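Local atomic coordinates of nitrogenase molybdenum-iron protein beta chain (Clostridium pasteurianum, PDB entry 4WES), a protein that forms, with the alpha chain, the molybdenum-iron component of nitrogenase, which reduces dinitrogen to ammonia, and shares an [8Fe-7S] cluster with that chain. Residues B[41-46]-B[113-118]; B[192-197]-B[275-280]; B[372-377]-B[389-394]. All blocks are in the same frame, centred on the assembly; numbering follows the deposited sequence.

Overall arrangement
The three contacts follow one another along the chain, and each falls at a parallel beta-sheet of its own, each part of an alpha/beta unit. Contact 1 lies nearest the shared [8Fe-7S] cluster: it includes Ser45 of the cluster pocket, and the side chain of His43 is about 9 Å from that of the cluster ligand Cys48. The centre of contact 2 is about 39 Å from that of contact 1, and it lies away from the cluster and the metal sites. Contact 3, on the opposite side of the chain's centre from contact 2, has its centre about 34 Å from that of contact 2 and 33 Å from that of contact 1. Its Tyr394 side chain lies about 13 Å from a bound [8Fe-7S] cluster.

Contact 1: residues B[41-46]-B[113-118]; sequences HSHGSQ and DDLPTY. With CLF (Fe(8)-S(7) cluster), chain H.
His43 and Asp113 make the one hydrogen bond of this contact. The imidazole NE2 of His43 donates to Asp113 OD2 at 2.7 Å, moderately bent at 151°, and meets the anti lone pair of the carboxylate oxygen. The ring and carboxylate planes are turned 45° against each other, and OD2 stands somewhat out of the imidazole plane. With CG anti to the backbone N (chi1 -178°), the His43 side chain extends from the backbone toward the loop that leads into helix 115-125. Both ring nitrogens are engaged, because ND1 bonds to Ser69 OG; these two anchors fix the rotation of the ring. Asp113 OD2 also accepts from Gly80 N, so two donors grip the same oxygen.

Leu115 and Tyr118 also touch the imidazole. In the conformer considered, Leu115 brings CD2 to 3.9 Å from His43 CD2, approaching obliquely, while the two side chains run past each other in opposite directions. Tyr118, likewise one of two conformers, presents a ring edge, with CE2 4.1 Å from His43 NE2. Just before this helix Asp114 serves as N-cap, its OD1 accepting from Thr117 N at 3.3 Å.

Farther along the other segment, the chain turns toward the [8Fe-7S] cluster, where Ser45 OG lies 3.1 Å from S2A. Strand 38-43 runs between strands 67-68 and 99-104 of a parallel sheet. Helix 115-125 is joined to this sheet through Leu115, which touches Val102 and Thr104 of strand 99-104, while Ile84 of helix 81-95 packs against both His43 and Leu115.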
ATOM      1  N   HIS B  41      26.511  24.385   4.446  1.00  9.69           N
ATOM      2  CA  HIS B  41      27.946  24.185   4.350  1.00  9.68           C
ATOM      3  C   HIS B  41      28.432  23.296   5.454  1.00  9.91           C
ATOM      4  O   HIS B  41      28.196  23.561   6.635  1.00 10.76           O
ATOM      5  CB  HIS B  41      28.698  25.514   4.434  1.00 10.34           C
ATOM      6  CG  HIS B  41      30.162  25.361   4.244  1.00 10.26           C
ATOM      7  ND1 HIS B  41      30.733  25.187   3.007  1.00 10.49           N
ATOM      8  CD2 HIS B  41      31.161  25.231   5.157  1.00 10.64           C
ATOM      9  CE1 HIS B  41      32.026  25.001   3.168  1.00 11.71           C
ATOM     10  NE2 HIS B  41      32.316  25.030   4.454  1.00 11.20           N
ATOM     11  N   SER B  42      29.096  22.203   5.060  1.00  9.46           N
ATOM     12  CA  SER B  42      29.643  21.228   5.993  1.00  9.37           C
ATOM     13  C   SER B  42      31.107  21.520   6.257  1.00  9.54           C
ATOM     14  O   SER B  42      31.965  21.365   5.386  1.00 10.08           O
ATOM     15  CB  SER B  42      29.489  19.856   5.369  1.00  9.56           C
ATOM     16  OG  SER B  42      30.018  18.843   6.217  1.00  9.94           O
ATOM     17  N   HIS B  43      31.406  21.992   7.471  1.00  9.89           N
ATOM     18  CA  HIS B  43      32.765  22.358   7.804  1.00 10.36           C
ATOM     19  C   HIS B  43      33.507  21.140   8.401  1.00  9.73           C
ATOM     20  O   HIS B  43      33.462  20.871   9.600  1.00 10.93           O
ATOM     21  CB  HIS B  43      32.752  23.549   8.782  1.00 10.88           C
ATOM     22  CG  HIS B  43      34.107  24.034   9.150  1.00 10.69           C
ATOM     23  ND1 HIS B  43      34.968  24.602   8.236  1.00 11.44           N
ATOM     24  CD2 HIS B  43      34.732  24.072  10.346  1.00 11.93           C
ATOM     25  CE1 HIS B  43      36.070  24.959   8.863  1.00 11.80           C
ATOM     26  NE2 HIS B  43      35.951  24.658  10.146  1.00 12.18           N
ATOM     27  N   GLY B  44      34.146  20.391   7.534  1.00  9.80           N
ATOM     28  CA  GLY B  44      34.841  19.176   7.896  1.00 10.77           C
ATOM     29  C   GLY B  44      35.483  18.557   6.670  1.00  9.62           C
ATOM     30  O   GLY B  44      35.633  19.186   5.641  1.00  9.86           O
ATOM     31  N   SER B  45      35.847  17.278   6.796  1.00 10.36           N
ATOM     32  CA  SER B  45      36.269  16.515   5.647  1.00 10.12           C
ATOM     33  C   SER B  45      35.052  16.218   4.775  1.00  8.73           C
ATOM     34  O   SER B  45      33.928  16.058   5.272  1.00  9.65           O
ATOM     35  CB  SER B  45      36.968  15.216   6.116  1.00 10.98           C
ATOM     36  OG  SER B  45      37.173  14.329   5.038  1.00 13.79           O
ATOM     37  N   GLN B  46      35.264  16.215   3.462  1.00  9.86           N
ATOM     38  CA  GLN B  46      34.180  16.151   2.482  1.00  9.37           C
ATOM     39  C   GLN B  46      33.412  14.862   2.464  1.00  9.04           C
ATOM     40  O   GLN B  46      32.306  14.821   1.918  1.00  9.42           O
ATOM     41  CB  GLN B  46      34.716  16.450   1.070  1.00  9.50           C
ATOM     42  CG  GLN B  46      35.612  15.328   0.533  1.00  9.51           C
ATOM     43  CD  GLN B  46      36.701  15.776  -0.382  1.00 10.04           C
ATOM     44  OE1 GLN B  46      36.721  16.928  -0.866  1.00 11.06           O
ATOM     45  NE2 GLN B  46      37.599  14.853  -0.695  1.00 11.75           N
ATOM     46  N   ASP B 113      37.742  23.914  16.241  1.00 13.66           N
ATOM     47  CA  ASP B 113      37.680  25.071  15.342  1.00 14.63           C
ATOM     48  C   ASP B 113      36.739  26.131  15.888  1.00 14.48           C
ATOM     49  O   ASP B 113      35.685  25.837  16.443  1.00 17.29           O
ATOM     50  CB  ASP B 113      37.201  24.672  13.943  1.00 15.21           C
ATOM     51  CG  ASP B 113      38.317  24.269  13.003  1.00 14.82           C
ATOM     52  OD1 ASP B 113      39.406  23.875  13.456  1.00 18.15           O
ATOM     53  OD2 ASP B 113      38.096  24.332  11.780  1.00 15.36           O
ATOM     54  N   ASP B 114      37.107  27.372  15.659  1.00 14.78           N
ATOM     55  CA  ASP B 114      36.426  28.524  16.221  1.00 15.81           C
ATOM     56  C   ASP B 114      35.659  29.279  15.114  1.00 14.44           C
ATOM     57  O   ASP B 114      36.135  30.248  14.540  1.00 15.49           O
ATOM     58  CB  ASP B 114      37.495  29.417  16.858  1.00 18.85           C
ATOM     59  CG  ASP B 114      36.942  30.655  17.511  1.00 20.66           C
ATOM     60  OD1 ASP B 114      35.730  30.910  17.543  1.00 21.91           O
ATOM     61  OD2 ASP B 114      37.793  31.390  18.043  1.00 24.60           O
ATOM     62  N   LEU B 115      34.437  28.820  14.838  1.00 15.48           N
ATOM     63  CA  LEU B 115      33.626  29.386  13.753  0.51 13.18           C
ATOM     64  C   LEU B 115      33.347  30.888  13.936  1.00 14.91           C
ATOM     65  O   LEU B 115      33.412  31.664  12.995  1.00 15.90           O
ATOM     66  CB  LEU B 115      32.316  28.609  13.600  0.51 12.90           C
ATOM     67  CG  LEU B 115      32.401  27.324  12.755  0.51 15.16           C
ATOM     68  CD1 LEU B 115      32.627  27.678  11.293  0.51 16.61           C
ATOM     69  CD2 LEU B 115      33.458  26.334  13.234  0.51 14.07           C
ATOM     70  N   PRO B 116      33.001  31.310  15.165  1.00 16.14           N
ATOM     71  CA  PRO B 116      32.768  32.750  15.325  1.00 16.59           C
ATOM     72  C   PRO B 116      33.960  33.604  14.904  1.00 15.73           C
ATOM     73  O   PRO B 116      33.780  34.614  14.239  1.00 17.46           O
ATOM     74  CB  PRO B 116      32.512  32.885  16.810  1.00 18.02           C
ATOM     75  CG  PRO B 116      31.927  31.575  17.206  1.00 18.56           C
ATOM     76  CD  PRO B 116      32.665  30.552  16.385  1.00 17.05           C
ATOM     77  N   THR B 117      35.169  33.176  15.228  1.00 15.09           N
ATOM     78  CA  THR B 117      36.345  33.886  14.807  1.00 16.12           C
ATOM     79  C   THR B 117      36.524  33.851  13.291  1.00 15.73           C
ATOM     80  O   THR B 117      36.800  34.906  12.666  1.00 17.18           O
ATOM     81  CB  THR B 117      37.602  33.361  15.521  1.00 19.50           C
ATOM     82  OG1 THR B 117      37.495  33.648  16.920  1.00 22.34           O
ATOM     83  CG2 THR B 117      38.883  34.001  14.958  1.00 21.34           C
ATOM     84  N   TYR B 118      36.370  32.686  12.658  1.00 14.91           N
ATOM     85  CA  TYR B 118      36.522  32.651  11.222  0.51 15.01           C
ATOM     86  C   TYR B 118      35.510  33.580  10.529  1.00 15.41           C
ATOM     87  O   TYR B 118      35.833  34.258   9.542  1.00 16.10           O
ATOM     88  CB  TYR B 118      36.382  31.220  10.685  0.51 13.79           C
ATOM     89  CG  TYR B 118      37.337  30.186  11.258  0.51 16.24           C
ATOM     90  CD1 TYR B 118      38.552  30.546  11.832  0.51 19.04           C
ATOM     91  CD2 TYR B 118      37.024  28.838  11.184  0.51 18.27           C
ATOM     92  CE1 TYR B 118      39.414  29.581  12.350  0.51 19.84           C
ATOM     93  CE2 TYR B 118      37.871  27.877  11.691  0.51 17.38           C
ATOM     94  CZ  TYR B 118      39.056  28.239  12.282  0.51 17.63           C
ATOM     95  OH  TYR B 118      39.883  27.234  12.768  0.51 25.75           O
TER
HETATM   96 FE1  CLF H 604      35.268  11.645   8.518  1.00  8.84          FE
HETATM   97 FE2  CLF H 604      33.053  12.000   7.420  1.00  9.41          FE
HETATM   98 FE3  CLF H 604      34.723  10.141   6.241  1.00  8.59          FE
HETATM   99 FE4  CLF H 604      33.507   9.706   8.625  1.00  8.55          FE
HETATM  100  S1  CLF H 604      33.306  11.733   9.871  1.00  9.07           S
HETATM  101  S2A CLF H 604      35.027  12.439   6.336  1.00  9.11           S
HETATM  102  S4A CLF H 604      32.480   9.920   6.603  1.00  9.16           S
HETATM  103  S3A CLF H 604      35.758   9.388   8.192  1.00  8.69           S
HETATM  104 FE5  CLF H 604      30.616   9.634  10.504  0.66 11.95          FE
HETATM  105 FE6  CLF H 604      31.179  12.517  12.614  0.66 10.01          FE
HETATM  106 FE7  CLF H 604      29.072  11.848  10.978  1.00  8.51          FE
HETATM  107 FE8  CLF H 604      31.158  12.637   9.474  1.00  9.34          FE
HETATM  108  S2B CLF H 604      30.134  10.480  12.491  1.00  9.43           S
HETATM  109  S3B CLF H 604      30.145  13.899  11.073  1.00  9.35           S
HETATM  110  S4B CLF H 604      29.643  10.974   8.919  1.00  8.70           S

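Contact 2: residues B[192-197]-B[275-280]; sequences EAMDIP and EFIMAL
Met194 and Ile196 pack against Leu280 where a Schellman motif ends helix 181-193, the helix of a beta-alpha-beta crossover between the neighbouring parallel strands 172-175 and 198-200. Asp195 leaves the helix with a positive phi, and its N bonds back to Glu192 O at 3.0 Å. This reversal lets the residues before and after it, Met194 and Ile196, both direct their CB atoms at helix 270-284.

The Met194 chain is folded rather than extended, since its second and third torsions bend the same way (chi2 -69°, chi3 -70°). In the conformers considered for both residues, its CG lies 4.0 Å from Leu280 CD2, the two side chains crossing at a slant. Beyond CG the chain reaches the preceding helical turn, where SD approaches Ile277 CG2 at 4.4 Å. Leu280 thus meets the middle of the methionine and Ile277 its outer part, with no hydrogen bond joining the two segments.

Phe191 of helix 181-193 touches both Ile196 and Leu280, and Leu239 of strand 237-241 packs on Leu280. Ile277 also packs on Trp519 of the alpha chain.

Ile196 reaches out with its longer branch, stretched by a chi2 of 168°. The terminal methyl CD1 settles against the base of the leucine, 3.7 Å from Leu280 CB and 3.8 Å from Leu280 O.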
ATOM      1  N   GLU B 192      -3.682  27.891   8.270  1.00 13.78           N
ATOM      2  CA  GLU B 192      -4.435  28.698   7.306  1.00 15.05           C
ATOM      3  C   GLU B 192      -5.931  28.445   7.458  1.00 13.69           C
ATOM      4  O   GLU B 192      -6.738  29.389   7.400  1.00 15.59           O
ATOM      5  CB  GLU B 192      -3.935  28.402   5.903  1.00 15.35           C
ATOM      6  CG  GLU B 192      -2.529  28.980   5.734  1.00 17.29           C
ATOM      7  CD  GLU B 192      -1.761  28.486   4.539  1.00 23.29           C
ATOM      8  OE1 GLU B 192      -2.339  27.768   3.701  1.00 30.17           O
ATOM      9  OE2 GLU B 192      -0.548  28.841   4.475  1.00 22.21           O
ATOM     10  N   ALA B 193      -6.330  27.192   7.680  1.00 13.89           N
ATOM     11  CA  ALA B 193      -7.752  26.893   7.891  1.00 14.76           C
ATOM     12  C   ALA B 193      -8.274  27.562   9.179  1.00 15.00           C
ATOM     13  O   ALA B 193      -9.449  27.951   9.250  1.00 16.56           O
ATOM     14  CB  ALA B 193      -7.989  25.392   7.919  1.00 15.17           C
ATOM     15  N   MET B 194      -7.425  27.664  10.193  1.00 14.33           N
ATOM     16  CA  MET B 194      -7.749  28.329  11.455  0.62 13.67           C
ATOM     17  C   MET B 194      -7.739  29.864  11.314  1.00 16.19           C
ATOM     18  O   MET B 194      -8.150  30.560  12.242  1.00 17.62           O
ATOM     19  CB  MET B 194      -6.778  27.936  12.578  0.62 12.94           C
ATOM     20  CG  MET B 194      -6.907  26.495  13.116  0.62 13.36           C
ATOM     21  SD  MET B 194      -8.398  26.148  14.044  0.62 12.61           S
ATOM     22  CE  MET B 194      -8.136  27.093  15.553  0.62 15.21           C
ATOM     23  N   ASP B 195      -7.230  30.375  10.194  1.00 14.75           N
ATOM     24  CA  ASP B 195      -7.069  31.798   9.949  1.00 16.60           C
ATOM     25  C   ASP B 195      -6.104  32.455  10.951  1.00 16.72           C
ATOM     26  O   ASP B 195      -6.357  33.567  11.440  1.00 17.87           O
ATOM     27  CB  ASP B 195      -8.431  32.517   9.928  1.00 20.14           C
ATOM     28  CG  ASP B 195      -8.354  33.887   9.290  1.00 26.33           C
ATOM     29  OD1 ASP B 195      -7.448  34.133   8.448  1.00 27.08           O
ATOM     30  OD2 ASP B 195      -9.217  34.722   9.618  1.00 27.90           O
ATOM     31  N   ILE B 196      -4.984  31.786  11.212  1.00 14.53           N
ATOM     32  CA  ILE B 196      -3.974  32.242  12.134  1.00 14.46           C
ATOM     33  C   ILE B 196      -2.672  32.566  11.386  1.00 14.58           C
ATOM     34  O   ILE B 196      -2.018  31.666  10.878  1.00 15.62           O
ATOM     35  CB  ILE B 196      -3.701  31.191  13.227  1.00 13.87           C
ATOM     36  CG1 ILE B 196      -4.954  31.022  14.065  1.00 14.37           C
ATOM     37  CG2 ILE B 196      -2.505  31.560  14.097  1.00 14.37           C
ATOM     38  CD1 ILE B 196      -4.924  29.822  15.002  1.00 14.65           C
ATOM     39  N   PRO B 197      -2.264  33.839  11.362  1.00 15.05           N
ATOM     40  CA  PRO B 197      -0.967  34.191  10.766  1.00 15.16           C
ATOM     41  C   PRO B 197       0.192  33.547  11.501  1.00 13.58           C
ATOM     42  O   PRO B 197       0.156  33.458  12.741  1.00 14.67           O
ATOM     43  CB  PRO B 197      -0.924  35.730  10.879  1.00 18.79           C
ATOM     44  CG  PRO B 197      -2.384  36.124  10.901  1.00 19.31           C
ATOM     45  CD  PRO B 197      -3.065  35.033  11.679  1.00 17.07           C
ATOM     46  N   GLU B 275      -4.418  18.384  20.675  1.00 11.00           N
ATOM     47  CA  GLU B 275      -3.659  19.316  21.536  1.00 11.47           C
ATOM     48  C   GLU B 275      -3.080  20.485  20.734  1.00 11.15           C
ATOM     49  O   GLU B 275      -3.008  21.633  21.214  1.00 11.91           O
ATOM     50  CB  GLU B 275      -2.557  18.563  22.267  1.00 11.85           C
ATOM     51  CG  GLU B 275      -3.126  17.674  23.372  1.00 13.78           C
ATOM     52  CD  GLU B 275      -2.306  16.428  23.707  1.00 17.06           C
ATOM     53  OE1 GLU B 275      -1.120  16.269  23.280  1.00 17.59           O
ATOM     54  OE2 GLU B 275      -2.894  15.555  24.424  1.00 20.65           O
ATOM     55  N   PHE B 276      -2.648  20.232  19.512  1.00 10.90           N
ATOM     56  CA  PHE B 276      -2.169  21.276  18.609  1.00 11.80           C
ATOM     57  C   PHE B 276      -3.294  22.228  18.237  1.00 11.06           C
ATOM     58  O   PHE B 276      -3.117  23.442  18.345  1.00 12.27           O
ATOM     59  CB  PHE B 276      -1.542  20.587  17.362  1.00 11.40           C
ATOM     60  CG  PHE B 276      -1.251  21.505  16.222  1.00 11.42           C
ATOM     61  CD1 PHE B 276      -0.186  22.388  16.279  1.00 13.84           C
ATOM     62  CD2 PHE B 276      -2.018  21.483  15.089  1.00 13.83           C
ATOM     63  CE1 PHE B 276       0.084  23.235  15.206  1.00 14.57           C
ATOM     64  CE2 PHE B 276      -1.756  22.322  14.020  1.00 14.33           C
ATOM     65  CZ  PHE B 276      -0.711  23.213  14.088  1.00 12.72           C
ATOM     66  N   ILE B 277      -4.434  21.711  17.795  1.00 11.24           N
ATOM     67  CA  ILE B 277      -5.556  22.570  17.418  1.00 11.75           C
ATOM     68  C   ILE B 277      -6.024  23.392  18.631  1.00 12.52           C
ATOM     69  O   ILE B 277      -6.288  24.606  18.523  1.00 12.72           O
ATOM     70  CB  ILE B 277      -6.707  21.730  16.853  1.00 11.56           C
ATOM     71  CG1 ILE B 277      -6.294  21.045  15.554  1.00 13.20           C
ATOM     72  CG2 ILE B 277      -7.971  22.555  16.633  1.00 13.09           C
ATOM     73  CD1 ILE B 277      -5.902  21.963  14.426  1.00 14.06           C
ATOM     74  N   MET B 278      -6.108  22.772  19.797  1.00 12.41           N
ATOM     75  CA  MET B 278      -6.519  23.516  21.016  1.00 12.95           C
ATOM     76  C   MET B 278      -5.520  24.591  21.382  1.00 12.97           C
ATOM     77  O   MET B 278      -5.916  25.691  21.786  1.00 13.95           O
ATOM     78  CB  MET B 278      -6.752  22.573  22.190  1.00 14.07           C
ATOM     79  CG  MET B 278      -7.951  21.646  22.030  1.00 15.07           C
ATOM     80  SD  MET B 278      -9.516  22.470  21.869  1.00 21.68           S
ATOM     81  CE  MET B 278      -9.435  23.062  20.177  1.00 62.49           C
ATOM     82  N   ALA B 279      -4.211  24.325  21.239  1.00 13.44           N
ATOM     83  CA  ALA B 279      -3.213  25.352  21.514  1.00 14.27           C
ATOM     84  C   ALA B 279      -3.424  26.530  20.595  1.00 14.06           C
ATOM     85  O   ALA B 279      -3.323  27.700  21.029  1.00 15.75           O
ATOM     86  CB  ALA B 279      -1.810  24.797  21.350  1.00 14.34           C
ATOM     87  N   LEU B 280      -3.675  26.282  19.321  1.00 14.28           N
ATOM     88  CA  LEU B 280      -3.935  27.366  18.353  0.51 15.12           C
ATOM     89  C   LEU B 280      -5.164  28.172  18.748  1.00 14.23           C
ATOM     90  O   LEU B 280      -5.144  29.410  18.733  1.00 17.09           O
ATOM     91  CB  LEU B 280      -4.156  26.784  16.956  0.51 16.72           C
ATOM     92  CG  LEU B 280      -2.982  26.534  15.994  0.51 20.79           C
ATOM     93  CD1 LEU B 280      -1.740  25.993  16.689  0.51 22.22           C
ATOM     94  CD2 LEU B 280      -3.431  25.574  14.896  0.51 17.41           C
TER

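Contact 3: residues B[372-377]-B[389-394]; sequences GDFFDV and LISNTY
The backbones of the two segments come nearest at Phe374 and Tyr394, whose CA atoms are 8.0 Å apart, where the first turn of helix 374-383 faces the bend that follows strand 388-391. The helix connects the edge strand 367-370 to strand 388-391, passing over the two strands between them, in a Rossmann-like parallel sheet of order 3-2-1-4-5. Its start is closed by a capping box: Asp376 N donates to Asp373 OD1 at 2.9 Å, and Asp373 N returns a bond to Asp376 OD2 at 3.0 Å. Asp373 also forms salt bridges with Arg12 and Arg16.

Phe374 carries the contact. With CG anti to the carbonyl carbon (chi1 -78°), its ring reaches from the helix into the bend after the strand. Ser391 OG lies in the ring plane at the edge, 3.7 Å from CE1 of Phe374. Over one face sits Tyr394 CB, 4.3 Å from the ring centroid and 15° off its normal, a CH-pi contact. The tyrosine then leads away, to stack on Trp84 of the alpha chain and hydrogen-bond its carbonyl through OH.

The bend itself is held by side chains. Ser391 OG donates to Asn392 O on a lone pair in the carbonyl plane, while Asn392 forms an Asx turn. Its amide lies 23° from the phenylalanine plane, and OD1, 3.4 Å from Phe374 CZ, accepts from Tyr394 N at 2.9 Å.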
ATOM      1  N   GLY B 372      18.647   2.034  21.839  1.00 10.40           N
ATOM      2  CA  GLY B 372      18.562   0.672  21.304  1.00 10.45           C
ATOM      3  C   GLY B 372      18.743   0.725  19.789  1.00  9.32           C
ATOM      4  O   GLY B 372      18.772   1.792  19.184  1.00 10.04           O
ATOM      5  N   ASP B 373      18.873  -0.467  19.195  1.00  8.77           N
ATOM      6  CA  ASP B 373      19.103  -0.531  17.759  1.00  8.29           C
ATOM      7  C   ASP B 373      18.243  -1.615  17.103  1.00  8.96           C
ATOM      8  O   ASP B 373      17.448  -2.291  17.768  1.00  9.04           O
ATOM      9  CB  ASP B 373      20.612  -0.651  17.465  1.00  8.46           C
ATOM     10  CG  ASP B 373      21.270  -1.840  18.137  1.00  9.01           C
ATOM     11  OD1 ASP B 373      20.656  -2.927  18.178  1.00  9.33           O
ATOM     12  OD2 ASP B 373      22.429  -1.690  18.568  1.00  9.40           O
ATOM     13  N   PHE B 374      18.331  -1.729  15.779  1.00  8.02           N
ATOM     14  CA  PHE B 374      17.531  -2.711  15.048  1.00  8.16           C
ATOM     15  C   PHE B 374      17.926  -4.141  15.381  1.00  8.99           C
ATOM     16  O   PHE B 374      17.140  -5.046  15.157  1.00  9.25           O
ATOM     17  CB  PHE B 374      17.639  -2.488  13.536  1.00  8.39           C
ATOM     18  CG  PHE B 374      16.811  -1.352  12.968  1.00  8.04           C
ATOM     19  CD1 PHE B 374      15.539  -1.580  12.499  1.00  8.45           C
ATOM     20  CD2 PHE B 374      17.297  -0.054  12.901  1.00  8.72           C
ATOM     21  CE1 PHE B 374      14.785  -0.584  11.936  1.00  8.65           C
ATOM     22  CE2 PHE B 374      16.543   0.969  12.354  1.00  9.75           C
ATOM     23  CZ  PHE B 374      15.277   0.693  11.884  1.00  9.31           C
ATOM     24  N   PHE B 375      19.157  -4.359  15.849  1.00  8.14           N
ATOM     25  CA  PHE B 375      19.551  -5.705  16.277  1.00  8.48           C
ATOM     26  C   PHE B 375      18.815  -6.076  17.551  1.00  9.01           C
ATOM     27  O   PHE B 375      18.274  -7.200  17.646  1.00  9.70           O
ATOM     28  CB  PHE B 375      21.082  -5.743  16.419  1.00  8.88           C
ATOM     29  CG  PHE B 375      21.668  -7.116  16.598  1.00  8.86           C
ATOM     30  CD1 PHE B 375      22.197  -7.815  15.533  1.00  9.69           C
ATOM     31  CD2 PHE B 375      21.750  -7.692  17.854  1.00  9.38           C
ATOM     32  CE1 PHE B 375      22.786  -9.046  15.693  1.00  9.79           C
ATOM     33  CE2 PHE B 375      22.330  -8.943  18.006  1.00 10.46           C
ATOM     34  CZ  PHE B 375      22.870  -9.610  16.937  1.00 10.41           C
ATOM     35  N   ASP B 376      18.759  -5.157  18.509  1.00  8.99           N
ATOM     36  CA  ASP B 376      17.953  -5.394  19.723  1.00  8.91           C
ATOM     37  C   ASP B 376      16.532  -5.795  19.376  1.00  9.74           C
ATOM     38  O   ASP B 376      16.006  -6.790  19.882  1.00 10.39           O
ATOM     39  CB  ASP B 376      17.863  -4.129  20.559  1.00  9.91           C
ATOM     40  CG  ASP B 376      19.164  -3.742  21.267  1.00 10.51           C
ATOM     41  OD1 ASP B 376      19.853  -4.630  21.825  1.00 11.63           O
ATOM     42  OD2 ASP B 376      19.425  -2.515  21.332  1.00 12.16           O
ATOM     43  N   VAL B 377      15.858  -4.993  18.529  1.00  9.33           N
ATOM     44  CA  VAL B 377      14.455  -5.242  18.322  1.00  9.34           C
ATOM     45  C   VAL B 377      14.263  -6.596  17.642  1.00  8.91           C
ATOM     46  O   VAL B 377      13.299  -7.312  17.930  1.00  9.82           O
ATOM     47  CB  VAL B 377      13.768  -4.090  17.589  1.00  9.91           C
ATOM     48  CG1 VAL B 377      12.297  -4.421  17.343  1.00 13.36           C
ATOM     49  CG2 VAL B 377      13.830  -2.845  18.444  1.00 11.97           C
ATOM     50  N   LEU B 389       5.243  -3.916  12.166  1.00  8.01           N
ATOM     51  CA  LEU B 389       6.532  -3.229  12.335  1.00  8.31           C
ATOM     52  C   LEU B 389       6.445  -1.896  11.644  1.00  7.92           C
ATOM     53  O   LEU B 389       6.076  -1.836  10.468  1.00  8.89           O
ATOM     54  CB  LEU B 389       7.661  -4.061  11.733  1.00  8.89           C
ATOM     55  CG  LEU B 389       9.057  -3.457  11.709  1.00  9.20           C
ATOM     56  CD1 LEU B 389       9.612  -3.166  13.077  1.00 10.56           C
ATOM     57  CD2 LEU B 389      10.020  -4.327  10.952  1.00 11.22           C
ATOM     58  N   ILE B 390       6.848  -0.850  12.345  1.00  7.98           N
ATOM     59  CA  ILE B 390       6.857   0.519  11.829  1.00  8.22           C
ATOM     60  C   ILE B 390       8.241   1.121  12.041  1.00  7.79           C
ATOM     61  O   ILE B 390       8.704   1.216  13.175  1.00  8.81           O
ATOM     62  CB  ILE B 390       5.783   1.409  12.498  1.00  9.16           C
ATOM     63  CG1 ILE B 390       4.397   0.755  12.463  1.00  9.21           C
ATOM     64  CG2 ILE B 390       5.775   2.771  11.831  1.00 10.10           C
ATOM     65  CD1 ILE B 390       3.330   1.555  13.135  1.00 11.06           C
ATOM     66  N   SER B 391       8.914   1.468  10.945  1.00  7.58           N
ATOM     67  CA  SER B 391      10.259   1.994  11.036  1.00  7.94           C
ATOM     68  C   SER B 391      10.674   2.572   9.704  1.00  7.14           C
ATOM     69  O   SER B 391       9.934   2.498   8.725  1.00  8.14           O
ATOM     70  CB  SER B 391      11.282   0.889  11.422  1.00  8.89           C
ATOM     71  OG  SER B 391      11.535  -0.011  10.333  1.00  8.87           O
ATOM     72  N   ASN B 392      11.923   3.052   9.635  1.00  7.58           N
ATOM     73  CA  ASN B 392      12.468   3.476   8.356  1.00  7.66           C
ATOM     74  C   ASN B 392      12.815   2.254   7.510  1.00  7.01           C
ATOM     75  O   ASN B 392      12.524   1.099   7.866  1.00  7.56           O
ATOM     76  CB  ASN B 392      13.664   4.411   8.574  1.00  8.15           C
ATOM     77  CG  ASN B 392      14.891   3.704   9.143  1.00  8.16           C
ATOM     78  OD1 ASN B 392      15.076   2.505   8.979  1.00  8.22           O
ATOM     79  ND2 ASN B 392      15.759   4.485   9.779  1.00  8.86           N
ATOM     80  N   THR B 393      13.426   2.488   6.337  1.00  7.36           N
ATOM     81  CA  THR B 393      13.718   1.420   5.387  1.00  7.33           C
ATOM     82  C   THR B 393      14.392   0.205   5.990  1.00  7.37           C
ATOM     83  O   THR B 393      14.162  -0.932   5.548  1.00  8.04           O
ATOM     84  CB  THR B 393      14.507   1.982   4.208  1.00  8.09           C
ATOM     85  OG1 THR B 393      13.658   2.837   3.441  1.00  8.64           O
ATOM     86  CG2 THR B 393      15.113   0.942   3.297  1.00  8.93           C
ATOM     87  N   TYR B 394      15.277   0.412   6.961  1.00  7.72           N
ATOM     88  CA  TYR B 394      16.085  -0.701   7.477  1.00  8.48           C
ATOM     89  C   TYR B 394      15.277  -1.746   8.214  1.00  8.00           C
ATOM     90  O   TYR B 394      15.745  -2.874   8.375  1.00  8.92           O
ATOM     91  CB  TYR B 394      17.249  -0.163   8.321  1.00  8.32           C
ATOM     92  CG  TYR B 394      18.264   0.526   7.447  1.00  7.75           C
ATOM     93  CD1 TYR B 394      19.132  -0.226   6.660  1.00  8.09           C
ATOM     94  CD2 TYR B 394      18.367   1.909   7.373  1.00  8.23           C
ATOM     95  CE1 TYR B 394      20.055   0.368   5.816  1.00  8.24           C
ATOM     96  CE2 TYR B 394      19.297   2.502   6.535  1.00  8.44           C
ATOM     97  CZ  TYR B 394      20.140   1.756   5.778  1.00  7.88           C
ATOM     98  OH  TYR B 394      21.075   2.343   4.959  1.00  8.65           O
TER